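Local coordinates for putative signal recognition particle protein (Chaetomium thermophilum, PDB 5CK4) that is the beta subunit of the signal recognition particle receptor, an Arf-like GTPase of secretory membranes, here bound to GDP, at residues S234-E239 with F279-M284; L271-S276 with M284-M289. All blocks are in the same frame, centred on the assembly; numbering follows the deposited sequence.

Interaction 1 of 2, residues S234-E239 with F279-M284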
loop_
_atom_site.group_PDB
_atom_site.type_symbol
_atom_site.label_atom_id
_atom_site.label_comp_id
_atom_site.label_asym_id
_atom_site.label_seq_id
_atom_site.Cartn_x
_atom_site.Cartn_y
_atom_site.Cartn_z
ATOM N N SER A 234 -9.348 5.362 11.114
ATOM C CA SER A 234 -9.057 6.009 12.392
ATOM C C SER A 234 -8.150 5.158 13.295
ATOM O O SER A 234 -7.273 5.690 13.974
ATOM C CB SER A 234 -10.348 6.406 13.125
ATOM O OG SER A 234 -11.095 5.268 13.503
ATOM N N ARG A 235 -8.334 3.846 13.289
ATOM C CA ARG A 235 -7.477 2.977 14.103
ATOM C C ARG A 235 -6.030 2.967 13.609
ATOM O O ARG A 235 -5.088 2.974 14.410
ATOM C CB ARG A 235 -8.027 1.559 14.148
ATOM C CG ARG A 235 -9.266 1.470 15.016
ATOM C CD ARG A 235 -9.641 0.047 15.320
ATOM N NE ARG A 235 -11.002 -0.011 15.829
ATOM C CZ ARG A 235 -11.648 -1.140 16.107
ATOM N NH1 ARG A 235 -11.051 -2.309 15.927
ATOM N NH2 ARG A 235 -12.890 -1.092 16.566
ATOM N N LEU A 236 -5.862 2.944 12.298
ATOM C CA LEU A 236 -4.519 3.023 11.709
ATOM C C LEU A 236 -3.866 4.370 12.001
ATOM O O LEU A 236 -2.677 4.432 12.336
ATOM C CB LEU A 236 -4.564 2.783 10.200
ATOM C CG LEU A 236 -4.783 1.343 9.692
ATOM C CD1 LEU A 236 -4.881 1.335 8.176
ATOM C CD2 LEU A 236 -3.686 0.394 10.159
ATOM N N GLU A 237 -4.643 5.445 11.876
ATOM C CA GLU A 237 -4.117 6.791 12.101
ATOM C C GLU A 237 -3.643 6.957 13.535
ATOM O O GLU A 237 -2.589 7.550 13.799
ATOM C CB GLU A 237 -5.173 7.848 11.765
ATOM C CG GLU A 237 -5.278 8.083 10.262
ATOM C CD GLU A 237 -6.450 8.931 9.876
ATOM O OE1 GLU A 237 -7.391 9.076 10.690
ATOM O OE2 GLU A 237 -6.429 9.460 8.745
ATOM N N HIS A 238 -4.422 6.440 14.470
ATOM C CA HIS A 238 -4.008 6.518 15.858
ATOM C C HIS A 238 -2.768 5.661 16.122
ATOM O O HIS A 238 -1.889 6.051 16.897
ATOM C CB HIS A 238 -5.162 6.178 16.801
ATOM C CG HIS A 238 -6.147 7.301 16.967
ATOM N ND1 HIS A 238 -7.299 7.402 16.217
ATOM C CD2 HIS A 238 -6.137 8.382 17.783
ATOM C CE1 HIS A 238 -7.965 8.486 16.574
ATOM N NE2 HIS A 238 -7.282 9.099 17.523
ATOM N N GLU A 239 -2.662 4.516 15.462
ATOM C CA GLU A 239 -1.492 3.681 15.707
ATOM C C GLU A 239 -0.225 4.275 15.085
ATOM O O GLU A 239 0.841 4.233 15.695
ATOM C CB GLU A 239 -1.725 2.242 15.252
ATOM C CG GLU A 239 -0.558 1.309 15.535
ATOM C CD GLU A 239 -0.368 0.953 17.008
ATOM O OE1 GLU A 239 -1.172 1.378 17.861
ATOM O OE2 GLU A 239 0.608 0.241 17.305
ATOM N N PHE A 279 -1.964 12.585 13.847
ATOM C CA PHE A 279 -1.745 12.044 12.519
ATOM C C PHE A 279 -3.044 11.824 11.757
ATOM O O PHE A 279 -3.981 11.246 12.293
ATOM C CB PHE A 279 -0.973 10.713 12.531
ATOM C CG PHE A 279 -0.685 10.209 11.147
ATOM C CD1 PHE A 279 0.407 10.704 10.435
ATOM C CD2 PHE A 279 -1.533 9.278 10.530
ATOM C CE1 PHE A 279 0.677 10.271 9.143
ATOM C CE2 PHE A 279 -1.275 8.843 9.245
ATOM C CZ PHE A 279 -0.171 9.337 8.540
ATOM N N LYS A 280 -3.069 12.268 10.498
ATOM C CA LYS A 280 -4.171 11.979 9.580
ATOM C C LYS A 280 -3.560 11.625 8.236
ATOM O O LYS A 280 -2.571 12.221 7.850
ATOM C CB LYS A 280 -5.079 13.204 9.395
ATOM C CG LYS A 280 -5.735 13.713 10.666
ATOM C CD LYS A 280 -6.766 12.734 11.200
ATOM C CE LYS A 280 -7.429 13.324 12.450
ATOM N NZ LYS A 280 -8.617 12.547 12.874
ATOM N N PHE A 281 -4.137 10.671 7.513
ATOM C CA PHE A 281 -3.582 10.307 6.206
ATOM C C PHE A 281 -3.544 11.508 5.258
ATOM O O PHE A 281 -2.652 11.630 4.399
ATOM C CB PHE A 281 -4.370 9.150 5.586
ATOM C CG PHE A 281 -4.086 7.827 6.231
ATOM C CD1 PHE A 281 -2.801 7.291 6.211
ATOM C CD2 PHE A 281 -5.092 7.117 6.866
ATOM C CE1 PHE A 281 -2.537 6.064 6.811
ATOM C CE2 PHE A 281 -4.837 5.888 7.458
ATOM C CZ PHE A 281 -3.556 5.365 7.444
ATOM N N GLU A 282 -4.497 12.412 5.438
ATOM C CA GLU A 282 -4.563 13.598 4.599
ATOM C C GLU A 282 -3.318 14.471 4.728
ATOM O O GLU A 282 -2.956 15.213 3.803
ATOM C CB GLU A 282 -5.816 14.421 4.914
ATOM C CG GLU A 282 -7.105 13.811 4.359
ATOM C CD GLU A 282 -7.664 12.682 5.221
ATOM O OE1 GLU A 282 -7.078 12.369 6.278
ATOM O OE2 GLU A 282 -8.709 12.110 4.837
ATOM N N GLU A 283 -2.654 14.396 5.869
ATOM C CA GLU A 283 -1.503 15.270 6.075
ATOM C C GLU A 283 -0.334 14.884 5.148
ATOM O O GLU A 283 0.578 15.683 4.894
ATOM C CB GLU A 283 -1.107 15.278 7.549
ATOM C CG GLU A 283 -0.051 14.277 7.989
ATOM C CD GLU A 283 0.250 14.425 9.484
ATOM O OE1 GLU A 283 -0.724 14.560 10.258
ATOM O OE2 GLU A 283 1.440 14.431 9.884
ATOM N N MET A 284 -0.384 13.671 4.601
ATOM C CA MET A 284 0.652 13.221 3.666
ATOM C C MET A 284 0.626 13.948 2.326
ATOM O O MET A 284 1.575 13.836 1.527
ATOM C CB MET A 284 0.573 11.707 3.451
ATOM C CG MET A 284 0.684 10.884 4.752
ATOM S SD MET A 284 2.206 11.201 5.696
ATOM C CE MET A 284 3.474 10.555 4.587
HETATM O O HOH W 1 -7.474 9.710 13.319
#
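A buried carboxylate grips a backbone amide where Glu237, on helix 229-249, meets Phe281 at the start of the 3-10 turn that precedes strand 291-295. Phe281 N donates to Glu237 OE2 over 2.9 Å and almost straight, at 172°, arriving on the anti side of the carboxylate but 33° out of its plane. The chain of Glu237, extended beyond CG, carries the carboxylate across to the loop, where a long acid can reach the amide. On the way Glu237 CG lies 3.5 Å from Phe281 CD2, and the carboxylate and ring planes stand 37° apart. Leu236 adds apolar packing, its CB meeting the edge of the same ring at Phe281 CZ (3.9 Å), while Leu189 and Leu193 of helix 180-201 touch Leu236 and Phe281 respectively. Phe279 CD2 packs against Glu237 CA and O. The other oxygen, Glu237 OE1, accepts from a water 2.7 Å away, and this water in turn accepts from Lys280 NZ, which itself stays 4.3 Å from Glu237 OE1, too far for a salt bridge. Lys233, one helical turn earlier, pairs with both acids. Its charge probably offsets the repulsion between Glu237 OE2 and Glu282 OE1, which lie 3.9 Å apart. With an amide, a lysine and a water sharing its oxygens, the carboxylate of Glu237 is likely to remain ionised despite its burial.

Interaction 2 of 2, residues L271-S276 with M284-M289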
loop_
_atom_site.group_PDB
_atom_site.type_symbol
_atom_site.label_atom_id
_atom_site.label_comp_id
_atom_site.label_asym_id
_atom_site.label_seq_id
_atom_site.Cartn_x
_atom_site.Cartn_y
_atom_site.Cartn_z
ATOM N N LEU A 271 7.088 10.179 10.682
ATOM C CA LEU A 271 6.150 10.090 9.567
ATOM C C LEU A 271 5.185 11.265 9.630
ATOM O O LEU A 271 4.633 11.547 10.693
ATOM C CB LEU A 271 5.341 8.804 9.682
ATOM C CG LEU A 271 4.198 8.651 8.678
ATOM C CD1 LEU A 271 4.824 8.438 7.328
ATOM C CD2 LEU A 271 3.301 7.466 9.063
ATOM N N GLY A 272 4.970 11.942 8.501
ATOM C CA GLY A 272 4.021 13.049 8.452
ATOM C C GLY A 272 4.647 14.426 8.563
ATOM O O GLY A 272 5.877 14.585 8.480
ATOM N N ALA A 273 3.787 15.423 8.750
ATOM C CA ALA A 273 4.200 16.819 8.827
ATOM C C ALA A 273 4.830 17.141 10.169
ATOM O O ALA A 273 4.336 16.722 11.215
ATOM C CB ALA A 273 3.016 17.728 8.580
ATOM N N VAL A 274 5.912 17.910 10.123
ATOM C CA VAL A 274 6.671 18.290 11.315
ATOM C C VAL A 274 5.811 18.855 12.451
ATOM O O VAL A 274 5.989 18.484 13.617
ATOM C CB VAL A 274 7.800 19.289 10.955
ATOM C CG1 VAL A 274 7.299 20.319 9.959
ATOM C CG2 VAL A 274 8.354 19.965 12.201
ATOM N N GLY A 275 4.871 19.732 12.117
ATOM C CA GLY A 275 4.061 20.373 13.138
ATOM C C GLY A 275 2.718 19.718 13.416
ATOM O O GLY A 275 1.879 20.286 14.116
ATOM N N SER A 276 2.511 18.525 12.875
ATOM C CA SER A 276 1.255 17.804 13.074
ATOM C C SER A 276 1.107 17.302 14.516
ATOM O O SER A 276 2.026 16.691 15.071
ATOM C CB SER A 276 1.174 16.638 12.101
ATOM O OG SER A 276 -0.007 15.881 12.269
ATOM N N MET A 284 -0.384 13.671 4.601
ATOM C CA MET A 284 0.652 13.221 3.666
ATOM C C MET A 284 0.626 13.948 2.326
ATOM O O MET A 284 1.575 13.836 1.527
ATOM C CB MET A 284 0.573 11.707 3.451
ATOM C CG MET A 284 0.684 10.884 4.752
ATOM S SD MET A 284 2.206 11.201 5.696
ATOM C CE MET A 284 3.474 10.555 4.587
ATOM N N MET A 285 -0.435 14.713 2.076
ATOM C CA MET A 285 -0.480 15.527 0.863
ATOM C C MET A 285 0.561 16.646 0.895
ATOM O O MET A 285 0.894 17.227 -0.132
ATOM C CB MET A 285 -1.885 16.084 0.617
ATOM C CG MET A 285 -2.845 15.033 0.072
ATOM S SD MET A 285 -2.372 14.430 -1.571
ATOM C CE MET A 285 -2.326 15.960 -2.496
ATOM N N GLU A 286 1.106 16.927 2.071
ATOM C CA GLU A 286 2.197 17.889 2.174
ATOM C C GLU A 286 3.396 17.386 1.355
ATOM O O GLU A 286 4.230 18.170 0.910
ATOM C CB GLU A 286 2.577 18.080 3.645
ATOM C CG GLU A 286 3.680 19.078 3.905
ATOM C CD GLU A 286 3.509 19.774 5.239
ATOM O OE1 GLU A 286 2.347 19.944 5.667
ATOM O OE2 GLU A 286 4.529 20.144 5.860
ATOM N N PHE A 287 3.461 16.072 1.150
ATOM C CA PHE A 287 4.505 15.458 0.331
ATOM C C PHE A 287 3.921 14.905 -0.964
ATOM O O PHE A 287 4.452 13.950 -1.529
ATOM C CB PHE A 287 5.191 14.345 1.120
ATOM C CG PHE A 287 5.408 14.699 2.564
ATOM C CD1 PHE A 287 6.176 15.795 2.903
ATOM C CD2 PHE A 287 4.812 13.966 3.570
ATOM C CE1 PHE A 287 6.366 16.148 4.234
ATOM C CE2 PHE A 287 5.000 14.303 4.905
ATOM C CZ PHE A 287 5.777 15.400 5.233
ATOM N N ASP A 288 2.819 15.510 -1.408
ATOM C CA ASP A 288 2.105 15.082 -2.608
ATOM C C ASP A 288 1.812 13.581 -2.614
ATOM O O ASP A 288 1.805 12.932 -3.663
ATOM C CB ASP A 288 2.860 15.509 -3.869
ATOM C CG ASP A 288 2.948 17.019 -4.005
ATOM O OD1 ASP A 288 1.977 17.708 -3.616
ATOM O OD2 ASP A 288 3.986 17.516 -4.487
ATOM N N MET A 289 1.558 13.034 -1.430
ATOM C CA MET A 289 1.250 11.612 -1.302
ATOM C C MET A 289 -0.238 11.429 -0.994
ATOM O O MET A 289 -0.683 11.707 0.116
ATOM C CB MET A 289 2.086 10.985 -0.170
ATOM C CG MET A 289 3.577 10.792 -0.486
ATOM S SD MET A 289 4.490 10.182 0.962
ATOM C CE MET A 289 3.362 8.868 1.459
HETATM O O HOH W 2 6.426 18.874 7.248
#
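Leu271 begins the contact with CD1, which lies 3.7 Å from Met284 CE, the two side chains crossing at about a right angle. Met284 is bent at both chi2 and chi3 (-57° and -66°), which folds its flexible thioether back toward Leu271 and Gly272. At Gly272 the sulphur takes over: Met284 SD sits 3.8 Å from Gly272 CA. The backbone angles here would jam a CB against the preceding carbonyl oxygen, so glycine suits the position. Gly272 O meets the edge of the Phe287 ring near its plane, 3.3 Å from Phe287 CZ, where the aromatic hydrogens carry a slight positive charge. Glu286 CB lies over the centre of one face of that ring, and the ring of His201 also meets Phe287. An alanine in place of Phe287 would probably open a gap beside the Gly272 carbonyl and leave His201 without its ring partner. Ala273 is small enough for the Glu286 carboxylate to approach, with Glu286 OE1 3.7 Å from Ala273 CB. At Val274 the backbone N donates to a water that gives a hydrogen to Glu286 OE2, so the acid reaches the backbone of 271-276 through a water. The chain then reverses in a type I beta turn from Ala273 to Ser276. Together the two segments make a compact, irregular connection between helix 229-249 and strand 291-295, which pairs in parallel with strand 214-219 in the central sheet of this P-loop GTPase fold.

In the fold
Both contacts belong to the connection between helix 229-249 and strand 291-295, and their segments meet at Met284, which makes contact only in interaction 2. Interaction 1 fastens this connection to the helix; interaction 2 packs two parts of the connection on each other. Each is largely buried with an exposed margin, but the centre of interaction 2 lies farther from the chain centre, about 17 Å against 14 Å. A glutamate carboxylate receiving a direct backbone bond dominates the first, whereas apolar, sulphur and ring-edge contacts make up the second, whose glutamate reaches backbone only through water. Glu283 joins them: Glu283 OE1 lies 2.5 Å from Ser276 OG and Glu283 OE2 2.8 Å from Ala273 N, both probable hydrogen bonds.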